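Local coordinates for protein putative transcription regulator (Lactobacillus plantarum WCFS1, PDB 3COL) that probably acts as a TetR-family transcription regulator, binding DNA through an N-terminal helix-turn-helix domain, at residues S32-A37 and I42-V47. Numbering follows the deposited sequence.
Sequences STTKVA and IAQSNV
With CG anti to its carbonyl carbon (chi1 -67°) and the chain extended beyond it, Gln44 sends its amide across to Thr34, whose OG1, turned back beside its own backbone N (chi1 -68°), meets it obliquely. The hydroxyl donates a weak hydrogen bond to OE1, Thr34 OG1 and Gln44 OE1 lying 3.0 Å apart. The Gln44 methylene CG passes over the methyl of Ala37, 3.9 Å from its CB. Deeper in, the two branches of Val47 are shared between Thr33 and Ala37: CG1 runs alongside the Thr33 methyl, with 3.6 Å between Val47 CG1 and Thr33 CG2, while CG2 settles on Ala37, 3.8 Å from Ala37 CB. Val36 CG1 approaches the same Val47 CG2 at 4.3 Å. The small side chain of Ala37 thus lies among Gln44, Val47 and the backbone of Ile42, its CB 3.3 Å from Ile42 O. Ile42 N donates to Ala37 O over 3.1 Å, which ties a carbonyl inside helix 33-40 to the turn that leads into helix 44-48. Leu57 of helix 54-67, touching Thr33, Val36 and Val47, and Ile15, Val19 and Ile22 of helix 11-26, against Val36, continue the apolar packing beneath the two helices, in what is probably the DNA-binding domain. An alanine in place of Gln44 would remove the amide, and is likely to leave the Thr34 hydroxyl without this acceptor and the Ala37 methyl less covered. Helices 33-40 and 44-48 correspond to the helix-turn-helix of TetR-family regulators, in which the second helix usually enters the DNA groove; here the two halves are joined mainly by apolar contact and one backbone bond, the weak hydroxyl-amide bond at the more exposed side adding little.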
loop_
_atom_site.group_PDB
_atom_site.type_symbol
_atom_site.label_atom_id
_atom_site.label_comp_id
_atom_site.label_asym_id
_atom_site.label_seq_id
_atom_site.Cartn_x
_atom_site.Cartn_y
_atom_site.Cartn_z
ATOM N N SER A 32 -14.614 0.773 -18.439
ATOM C CA SER A 32 -15.596 1.457 -19.276
ATOM C C SER A 32 -16.834 0.578 -19.354
ATOM O O SER A 32 -16.747 -0.633 -19.177
ATOM C CB SER A 32 -15.028 1.746 -20.664
ATOM O OG SER A 32 -15.054 0.588 -21.493
ATOM N N THR A 33 -17.987 1.175 -19.571
ATOM C CA THR A 33 -19.225 0.400 -19.755
ATOM C C THR A 33 -19.078 -0.597 -20.927
ATOM O O THR A 33 -19.509 -1.759 -20.828
ATOM C CB THR A 33 -20.424 1.343 -19.967
ATOM O OG1 THR A 33 -20.535 2.205 -18.814
ATOM C CG2 THR A 33 -21.749 0.555 -20.154
ATOM N N THR A 34 -18.446 -0.158 -22.011
ATOM C CA THR A 34 -18.249 -1.021 -23.187
ATOM C C THR A 34 -17.434 -2.270 -22.836
ATOM O O THR A 34 -17.845 -3.399 -23.142
ATOM C CB THR A 34 -17.554 -0.267 -24.336
ATOM O OG1 THR A 34 -18.454 0.739 -24.834
ATOM C CG2 THR A 34 -17.226 -1.203 -25.450
ATOM N N LYS A 35 -16.281 -2.049 -22.205
ATOM C CA LYS A 35 -15.391 -3.134 -21.794
ATOM C C LYS A 35 -16.113 -4.074 -20.806
ATOM O O LYS A 35 -15.994 -5.312 -20.890
ATOM C CB LYS A 35 -14.135 -2.527 -21.164
ATOM C CG LYS A 35 -12.851 -3.284 -21.438
ATOM C CD LYS A 35 -11.671 -2.664 -20.664
ATOM C CE LYS A 35 -10.984 -1.576 -21.490
ATOM N NZ LYS A 35 -9.750 -1.091 -20.781
ATOM N N VAL A 36 -16.869 -3.503 -19.880
ATOM C CA VAL A 36 -17.584 -4.310 -18.874
ATOM C C VAL A 36 -18.612 -5.196 -19.572
ATOM O O VAL A 36 -18.692 -6.396 -19.311
ATOM C CB VAL A 36 -18.225 -3.400 -17.742
ATOM C CG1 VAL A 36 -19.360 -4.122 -16.961
ATOM C CG2 VAL A 36 -17.157 -2.916 -16.810
ATOM N N ALA A 37 -19.373 -4.606 -20.489
ATOM C CA ALA A 37 -20.397 -5.313 -21.227
ATOM C C ALA A 37 -19.813 -6.465 -22.045
ATOM O O ALA A 37 -20.406 -7.533 -22.087
ATOM C CB ALA A 37 -21.176 -4.344 -22.122
ATOM N N ILE A 42 -23.054 -9.113 -22.377
ATOM C CA ILE A 42 -24.353 -8.477 -22.556
ATOM C C ILE A 42 -24.216 -7.151 -23.308
ATOM O O ILE A 42 -23.109 -6.640 -23.466
ATOM C CB ILE A 42 -25.070 -8.232 -21.185
ATOM C CG1 ILE A 42 -24.189 -7.382 -20.234
ATOM C CG2 ILE A 42 -25.474 -9.558 -20.534
ATOM C CD1 ILE A 42 -24.798 -7.183 -18.813
ATOM N N ALA A 43 -25.344 -6.593 -23.745
ATOM C CA ALA A 43 -25.411 -5.251 -24.343
ATOM C C ALA A 43 -25.051 -4.149 -23.340
ATOM O O ALA A 43 -25.256 -4.314 -22.130
ATOM C CB ALA A 43 -26.808 -4.998 -24.899
ATOM N N GLN A 44 -24.526 -3.028 -23.843
ATOM C CA GLN A 44 -24.211 -1.879 -22.965
ATOM C C GLN A 44 -25.463 -1.319 -22.288
ATOM O O GLN A 44 -25.420 -0.901 -21.109
ATOM C CB GLN A 44 -23.526 -0.777 -23.752
ATOM C CG GLN A 44 -22.148 -1.174 -24.239
ATOM C CD GLN A 44 -21.568 -0.153 -25.177
ATOM O OE1 GLN A 44 -20.907 -0.496 -26.156
ATOM N NE2 GLN A 44 -21.817 1.120 -24.890
ATOM N N SER A 45 -26.563 -1.340 -23.042
ATOM C CA SER A 45 -27.882 -0.963 -22.554
ATOM C C SER A 45 -28.259 -1.770 -21.316
ATOM O O SER A 45 -28.891 -1.230 -20.413
ATOM C CB SER A 45 -28.940 -1.167 -23.646
ATOM O OG SER A 45 -29.221 -2.540 -23.887
ATOM N N ASN A 46 -27.873 -3.054 -21.294
ATOM C CA ASN A 46 -28.110 -3.908 -20.143
ATOM C C ASN A 46 -27.316 -3.411 -18.926
ATOM O O ASN A 46 -27.789 -3.485 -17.784
ATOM C CB ASN A 46 -27.727 -5.364 -20.454
ATOM C CG ASN A 46 -28.580 -6.400 -19.669
ATOM O OD1 ASN A 46 -28.653 -7.574 -20.048
ATOM N ND2 ASN A 46 -29.214 -5.963 -18.583
ATOM N N VAL A 47 -26.111 -2.911 -19.184
ATOM C CA VAL A 47 -25.232 -2.437 -18.117
ATOM C C VAL A 47 -25.809 -1.125 -17.600
ATOM O O VAL A 47 -25.821 -0.863 -16.391
ATOM C CB VAL A 47 -23.726 -2.305 -18.582
ATOM C CG1 VAL A 47 -22.857 -1.626 -17.507
ATOM C CG2 VAL A 47 -23.124 -3.676 -18.943
#